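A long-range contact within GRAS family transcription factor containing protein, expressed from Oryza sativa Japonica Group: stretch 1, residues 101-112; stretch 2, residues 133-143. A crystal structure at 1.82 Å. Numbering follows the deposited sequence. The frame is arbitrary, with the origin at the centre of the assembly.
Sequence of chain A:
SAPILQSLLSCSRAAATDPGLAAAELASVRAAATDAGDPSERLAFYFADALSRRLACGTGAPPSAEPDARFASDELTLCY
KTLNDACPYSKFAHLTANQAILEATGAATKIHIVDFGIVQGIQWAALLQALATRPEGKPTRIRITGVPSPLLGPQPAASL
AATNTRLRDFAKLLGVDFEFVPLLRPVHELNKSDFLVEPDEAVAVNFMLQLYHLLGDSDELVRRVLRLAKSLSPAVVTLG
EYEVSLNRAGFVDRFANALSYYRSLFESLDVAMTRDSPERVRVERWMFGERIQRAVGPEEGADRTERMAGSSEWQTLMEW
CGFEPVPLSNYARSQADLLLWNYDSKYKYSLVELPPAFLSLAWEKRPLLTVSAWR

Stretch 1 (101-112) ILEATGAATKIH
Stretch 2 133-143: TRPEGKPTRIR

Strand segments 110-112 and 141-143 run parallel, 6° apart with axes 4.8 Å from each other, pairing Lys110 with Arg141, Ile111 with Ile142 and His112 with Arg143; the whole contact buries 730 Å². Ile111 does the bonding: its N donates to Arg141 O (3.0 Å) and its O accepts from Arg143 N (2.9 Å). Just before the strands, Thr109 O takes Thr140 N at 2.7 Å.

Ahead of the sheet, the last turn of a helix, 101-104, leads into a type I turn, Thr105 to Ala108, facing another, Arg134 to Gly137. Arg134 clamps them. Chi1 p (73°) followed by chi2 and chi3 t extends the chain so that Arg134 NE reaches Gly137 O (2.7 Å) in its own turn, while Arg134 NH2 (2.8 Å) and NH1 (3.2 Å) fork onto Ala108 O. Arg134 NH1 also bonds weakly to Thr105 O (3.0 Å), and donates to a water that donates to Leu102 O and Thr105 OG1. Gly106 suits its place: a CB there would lie 2.4 Å from Glu136 OE2.

Ile111 and Ile142, both m,t and buried, share one sheet face; Ile111 CD1 packs on Pro139 CG at 3.9 Å, apolar against apolar. Lys110 (m,t,t,t), His112, Arg141 (t,t,p) and Arg143 occupy the other. There His112 (chi1 t) has the guanidinium of Arg143 (m,t,m) over one ring face, His112 ND1 to Arg143 NH2 3.4 Å, without a hydrogen bond.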

ATOM      1  N   ILE A 101      14.477 -13.644   4.424  1.00  9.21           N
ATOM      2  CA  ILE A 101      14.732 -14.704   3.433  1.00 10.49           C
ATOM      3  C   ILE A 101      15.778 -14.246   2.400  1.00 12.07           C
ATOM      4  O   ILE A 101      16.664 -14.981   2.005  1.00 14.01           O
ATOM      5  CB  ILE A 101      13.417 -15.061   2.754  1.00  7.99           C
ATOM      6  CG1 ILE A 101      12.503 -15.710   3.820  1.00 11.92           C
ATOM      7  CG2 ILE A 101      13.680 -16.014   1.571  1.00 10.15           C
ATOM      8  CD1 ILE A 101      10.980 -15.884   3.362  1.00 12.88           C
ATOM      9  N   LEU A 102      15.630 -12.992   1.951  1.00 11.66           N
ATOM     10  CA  LEU A 102      16.536 -12.445   0.930  1.00 12.60           C
ATOM     11  C   LEU A 102      17.949 -12.458   1.418  1.00 16.65           C
ATOM     12  O   LEU A 102      18.867 -12.830   0.690  1.00 18.32           O
ATOM     13  CB  LEU A 102      16.081 -11.012   0.555  1.00 16.07           C
ATOM     14  CG  LEU A 102      16.807 -10.349  -0.614  1.00 32.61           C
ATOM     15  CD1 LEU A 102      16.223 -10.975  -1.829  1.00 29.49           C
ATOM     16  CD2 LEU A 102      16.562  -8.855  -0.684  1.00 32.72           C
ATOM     17  N   GLU A 103      18.136 -12.042   2.664  1.00 14.33           N
ATOM     18  CA  GLU A 103      19.473 -12.020   3.197  1.00 19.36           C
ATOM     19  C   GLU A 103      20.038 -13.404   3.478  1.00 19.16           C
ATOM     20  O   GLU A 103      21.219 -13.650   3.228  1.00 20.10           O
ATOM     21  CB  GLU A 103      19.486 -11.188   4.456  1.00 20.84           C
ATOM     22  CG  GLU A 103      19.312  -9.720   3.980  1.00 20.88           C
ATOM     23  CD  GLU A 103      19.185  -8.706   5.141  1.00 37.20           C
ATOM     24  OE1 GLU A 103      19.348  -9.101   6.316  1.00 35.31           O
ATOM     25  OE2 GLU A 103      18.874  -7.528   4.862  1.00 36.18           O
ATOM     26  N   ALA A 104      19.201 -14.304   3.973  1.00 13.37           N
ATOM     27  CA  ALA A 104      19.693 -15.671   4.262  1.00 13.36           C
ATOM     28  C   ALA A 104      20.095 -16.457   3.032  1.00 17.44           C
ATOM     29  O   ALA A 104      20.901 -17.385   3.107  1.00 15.24           O
ATOM     30  CB  ALA A 104      18.620 -16.460   5.054  1.00 14.47           C
ATOM     31  N   THR A 105      19.520 -16.130   1.886  1.00 13.61           N
ATOM     32  CA  THR A 105      19.641 -16.984   0.701  1.00 14.87           C
ATOM     33  C   THR A 105      20.474 -16.306  -0.389  1.00 16.15           C
ATOM     34  O   THR A 105      20.541 -16.789  -1.502  1.00 16.91           O
ATOM     35  CB  THR A 105      18.298 -17.348   0.098  1.00 13.52           C
ATOM     36  OG1 THR A 105      17.529 -16.180  -0.194  1.00 14.84           O
ATOM     37  CG2 THR A 105      17.482 -18.203   1.094  1.00 15.09           C
ATOM     38  N   GLY A 106      21.151 -15.215  -0.036  1.00 19.26           N
ATOM     39  CA  GLY A 106      21.962 -14.486  -0.998  1.00 23.27           C
ATOM     40  C   GLY A 106      23.014 -15.281  -1.746  1.00 23.72           C
ATOM     41  O   GLY A 106      23.217 -15.019  -2.922  1.00 26.66           O
ATOM     42  N   ALA A 107      23.659 -16.250  -1.089  1.00 21.91           N
ATOM     43  CA  ALA A 107      24.735 -17.023  -1.710  1.00 27.06           C
ATOM     44  C   ALA A 107      24.196 -18.165  -2.564  1.00 26.75           C
ATOM     45  O   ALA A 107      24.953 -18.880  -3.208  1.00 25.16           O
ATOM     46  CB  ALA A 107      25.651 -17.584  -0.659  1.00 30.01           C
ATOM     47  N   ALA A 108      22.880 -18.351  -2.574  1.00 20.28           N
ATOM     48  CA  ALA A 108      22.312 -19.472  -3.332  1.00 21.46           C
ATOM     49  C   ALA A 108      21.854 -19.038  -4.707  1.00 20.09           C
ATOM     50  O   ALA A 108      21.217 -17.986  -4.822  1.00 21.50           O
ATOM     51  CB  ALA A 108      21.116 -20.066  -2.564  1.00 18.62           C
ATOM     52  N   THR A 109      22.046 -19.879  -5.733  1.00 16.70           N
ATOM     53  CA  THR A 109      21.488 -19.541  -7.033  1.00 17.47           C
ATOM     54  C   THR A 109      20.138 -20.171  -7.285  1.00 15.80           C
ATOM     55  O   THR A 109      19.394 -19.777  -8.188  1.00 19.18           O
ATOM     56  CB  THR A 109      22.460 -19.977  -8.150  1.00 27.36           C
ATOM     57  OG1 THR A 109      22.684 -21.389  -8.024  1.00 25.28           O
ATOM     58  CG2 THR A 109      23.813 -19.201  -7.997  1.00 27.52           C
ATOM     59  N   LYS A 110      19.814 -21.170  -6.475  1.00 16.65           N
ATOM     60  CA  LYS A 110      18.522 -21.874  -6.552  1.00 15.30           C
ATOM     61  C   LYS A 110      17.882 -21.834  -5.168  1.00 14.57           C
ATOM     62  O   LYS A 110      18.543 -22.128  -4.181  1.00 15.19           O
ATOM     63  CB  LYS A 110      18.718 -23.338  -6.981  1.00 16.27           C
ATOM     64  CG  LYS A 110      19.410 -23.446  -8.330  1.00 22.10           C
ATOM     65  CD  LYS A 110      19.383 -24.915  -8.735  1.00 31.89           C
ATOM     66  CE  LYS A 110      20.426 -25.222  -9.800  1.00 47.57           C
ATOM     67  NZ  LYS A 110      20.312 -26.684 -10.180  1.00 53.34           N
ATOM     68  N   ILE A 111      16.622 -21.425  -5.125  1.00 13.30           N
ATOM     69  CA  ILE A 111      15.951 -21.201  -3.867  1.00 12.57           C
ATOM     70  C   ILE A 111      14.642 -21.969  -3.836  1.00 12.99           C
ATOM     71  O   ILE A 111      13.882 -22.002  -4.835  1.00 13.05           O
ATOM     72  CB  ILE A 111      15.680 -19.681  -3.675  1.00 15.85           C
ATOM     73  CG1 ILE A 111      17.055 -18.944  -3.474  1.00 18.15           C
ATOM     74  CG2 ILE A 111      14.773 -19.461  -2.416  1.00 13.73           C
ATOM     75  CD1 ILE A 111      16.950 -17.413  -3.499  1.00 20.67           C
ATOM     76  N   HIS A 112      14.351 -22.585  -2.695  1.00 11.02           N
ATOM     77  CA  HIS A 112      13.085 -23.300  -2.544  1.00 11.13           C
ATOM     78  C   HIS A 112      12.380 -22.747  -1.326  1.00  9.43           C
ATOM     79  O   HIS A 112      12.894 -22.876  -0.203  1.00 11.31           O
ATOM     80  CB  HIS A 112      13.366 -24.797  -2.382  1.00 12.48           C
ATOM     81  CG  HIS A 112      12.143 -25.639  -2.309  1.00 15.07           C
ATOM     82  ND1 HIS A 112      12.222 -27.003  -2.139  1.00 24.48           N
ATOM     83  CD2 HIS A 112      10.822 -25.340  -2.347  1.00 16.24           C
ATOM     84  CE1 HIS A 112      10.997 -27.513  -2.113  1.00 24.58           C
ATOM     85  NE2 HIS A 112      10.128 -26.526  -2.229  1.00 20.13           N
ATOM     86  N   THR A 133      15.963  -8.382  -8.142  1.00 25.21           N
ATOM     87  CA  THR A 133      16.887  -7.261  -8.043  1.00 31.04           C
ATOM     88  C   THR A 133      17.941  -7.324  -6.898  1.00 32.71           C
ATOM     89  O   THR A 133      18.546  -6.307  -6.522  1.00 25.49           O
ATOM     90  CB  THR A 133      16.064  -5.939  -7.933  1.00 35.10           C
ATOM     91  OG1 THR A 133      15.087  -6.051  -6.895  1.00 33.42           O
ATOM     92  CG2 THR A 133      15.271  -5.742  -9.211  1.00 33.76           C
ATOM     93  N   ARG A 134      18.225  -8.520  -6.375  1.00 22.35           N
ATOM     94  CA  ARG A 134      19.116  -8.592  -5.208  1.00 19.54           C
ATOM     95  C   ARG A 134      20.593  -8.421  -5.606  1.00 21.21           C
ATOM     96  O   ARG A 134      20.956  -8.637  -6.753  1.00 22.26           O
ATOM     97  CB  ARG A 134      18.888  -9.944  -4.483  1.00 19.52           C
ATOM     98  CG  ARG A 134      19.487 -11.047  -5.317  1.00 16.25           C
ATOM     99  CD  ARG A 134      19.336 -12.455  -4.647  1.00 15.67           C
ATOM    100  NE  ARG A 134      19.924 -13.454  -5.546  1.00 17.28           N
ATOM    101  CZ  ARG A 134      20.227 -14.702  -5.188  1.00 19.94           C
ATOM    102  NH1 ARG A 134      19.918 -15.156  -3.965  1.00 15.96           N
ATOM    103  NH2 ARG A 134      20.815 -15.494  -6.060  1.00 15.63           N
ATOM    104  N   PRO A 135      21.472  -8.064  -4.655  1.00 22.83           N
ATOM    105  CA  PRO A 135      22.886  -7.767  -4.979  1.00 27.09           C
ATOM    106  C   PRO A 135      23.617  -8.875  -5.664  1.00 33.89           C
ATOM    107  O   PRO A 135      24.435  -8.653  -6.555  1.00 29.21           O
ATOM    108  CB  PRO A 135      23.508  -7.520  -3.603  1.00 27.83           C
ATOM    109  CG  PRO A 135      22.390  -7.008  -2.798  1.00 26.10           C
ATOM    110  CD  PRO A 135      21.162  -7.774  -3.251  1.00 23.71           C
ATOM    111  N   GLU A 136      23.333 -10.112  -5.278  1.00 26.01           N
ATOM    112  CA  GLU A 136      24.069 -11.202  -5.851  1.00 24.33           C
ATOM    113  C   GLU A 136      23.632 -11.563  -7.264  1.00 25.24           C
ATOM    114  O   GLU A 136      24.195 -12.459  -7.884  1.00 30.76           O
ATOM    115  CB  GLU A 136      23.941 -12.439  -4.930  1.00 26.71           C
ATOM    116  CG  GLU A 136      24.353 -12.193  -3.478  1.00 29.15           C
ATOM    117  CD  GLU A 136      23.269 -11.512  -2.573  1.00 32.88           C
ATOM    118  OE1 GLU A 136      22.156 -11.160  -3.029  1.00 29.53           O
ATOM    119  OE2 GLU A 136      23.535 -11.327  -1.361  1.00 33.85           O
ATOM    120  N   GLY A 137      22.609 -10.899  -7.769  1.00 24.29           N
ATOM    121  CA  GLY A 137      22.063 -11.213  -9.081  1.00 25.91           C
ATOM    122  C   GLY A 137      20.908 -12.213  -8.965  1.00 22.39           C
ATOM    123  O   GLY A 137      20.852 -13.023  -8.036  1.00 18.59           O
ATOM    124  N   LYS A 138      19.985 -12.135  -9.908  1.00 19.50           N
ATOM    125  CA  LYS A 138      18.786 -12.948  -9.891  1.00 21.92           C
ATOM    126  C   LYS A 138      19.077 -14.449  -9.807  1.00 21.84           C
ATOM    127  O   LYS A 138      19.961 -14.959 -10.487  1.00 20.01           O
ATOM    128  CB  LYS A 138      18.020 -12.591 -11.138  1.00 26.63           C
ATOM    129  CG  LYS A 138      16.758 -13.261 -11.342  1.00 25.95           C
ATOM    130  CD  LYS A 138      16.037 -12.459 -12.487  1.00 29.78           C
ATOM    131  CE  LYS A 138      16.574 -12.804 -13.868  1.00 28.92           C
ATOM    132  NZ  LYS A 138      15.882 -11.881 -14.871  1.00 25.03           N
ATOM    133  N   PRO A 139      18.329 -15.188  -8.976  1.00 16.04           N
ATOM    134  CA  PRO A 139      18.500 -16.653  -8.928  1.00 14.18           C
ATOM    135  C   PRO A 139      18.211 -17.324 -10.265  1.00 16.63           C
ATOM    136  O   PRO A 139      17.440 -16.777 -11.021  1.00 18.66           O
ATOM    137  CB  PRO A 139      17.415 -17.134  -7.926  1.00 15.11           C
ATOM    138  CG  PRO A 139      17.068 -15.958  -7.121  1.00 15.56           C
ATOM    139  CD  PRO A 139      17.286 -14.712  -8.057  1.00 15.82           C
ATOM    140  N   THR A 140      18.764 -18.493 -10.514  1.00 17.74           N
ATOM    141  CA  THR A 140      18.411 -19.194 -11.748  1.00 19.31           C
ATOM    142  C   THR A 140      17.138 -20.012 -11.602  1.00 23.38           C
ATOM    143  O   THR A 140      16.518 -20.346 -12.587  1.00 22.85           O
ATOM    144  CB  THR A 140      19.542 -20.097 -12.200  1.00 25.10           C
ATOM    145  OG1 THR A 140      19.838 -21.066 -11.185  1.00 29.73           O
ATOM    146  CG2 THR A 140      20.757 -19.267 -12.451  1.00 24.04           C
ATOM    147  N   ARG A 141      16.725 -20.338 -10.375  1.00 16.72           N
ATOM    148  CA  ARG A 141      15.466 -21.052 -10.219  1.00 17.26           C
ATOM    149  C   ARG A 141      14.872 -20.739  -8.845  1.00 14.25           C
ATOM    150  O   ARG A 141      15.599 -20.726  -7.835  1.00 15.95           O
ATOM    151  CB  ARG A 141      15.685 -22.589 -10.316  1.00 18.89           C
ATOM    152  CG  ARG A 141      14.340 -23.391 -10.248  1.00 27.31           C
ATOM    153  CD  ARG A 141      14.586 -24.927 -10.224  1.00 25.26           C
ATOM    154  NE  ARG A 141      15.334 -25.367  -9.047  1.00 36.16           N
ATOM    155  CZ  ARG A 141      15.554 -26.640  -8.729  1.00 41.44           C
ATOM    156  NH1 ARG A 141      15.102 -27.581  -9.553  1.00 46.62           N
ATOM    157  NH2 ARG A 141      16.237 -26.963  -7.621  1.00 35.40           N
ATOM    158  N   ILE A 142      13.561 -20.521  -8.829  1.00 13.53           N
ATOM    159  CA  ILE A 142      12.826 -20.375  -7.579  1.00 12.20           C
ATOM    160  C   ILE A 142      11.654 -21.365  -7.590  1.00 15.78           C
ATOM    161  O   ILE A 142      10.832 -21.358  -8.544  1.00 14.68           O
ATOM    162  CB  ILE A 142      12.324 -18.914  -7.410  1.00 16.29           C
ATOM    163  CG1 ILE A 142      13.566 -18.018  -7.309  1.00 15.61           C
ATOM    164  CG2 ILE A 142      11.442 -18.814  -6.167  1.00 13.37           C
ATOM    165  CD1 ILE A 142      13.347 -16.602  -7.847  1.00 22.02           C
ATOM    166  N   ARG A 143      11.585 -22.213  -6.545  1.00 11.26           N
ATOM    167  CA  ARG A 143      10.449 -23.107  -6.376  1.00 11.20           C
ATOM    168  C   ARG A 143       9.698 -22.746  -5.114  1.00 10.48           C
ATOM    169  O   ARG A 143      10.313 -22.325  -4.130  1.00 10.79           O
ATOM    170  CB  ARG A 143      10.948 -24.564  -6.264  1.00 12.43           C
ATOM    171  CG  ARG A 143      11.552 -25.032  -7.553  1.00 19.47           C
ATOM    172  CD  ARG A 143      11.515 -26.585  -7.556  1.00 34.04           C
ATOM    173  NE  ARG A 143      12.385 -27.147  -6.546  1.00 35.30           N
ATOM    174  CZ  ARG A 143      12.147 -28.255  -5.834  1.00 35.90           C
ATOM    175  NH1 ARG A 143      11.019 -28.943  -5.936  1.00 33.63           N
ATOM    176  NH2 ARG A 143      13.057 -28.666  -4.979  1.00 26.96           N
TER
HETATM  177  O   HOH W   1      18.434 -14.051  -1.866  1.00 17.75           O
HETATM  178  O   HOH W   2      20.213 -10.906  -1.193  1.00 34.44           O
HETATM  179  O   HOH W   3      22.256 -22.135 -10.410  1.00 36.84           O
HETATM  180  O   HOH W   4      15.095 -23.940  -6.754  1.00 20.75           O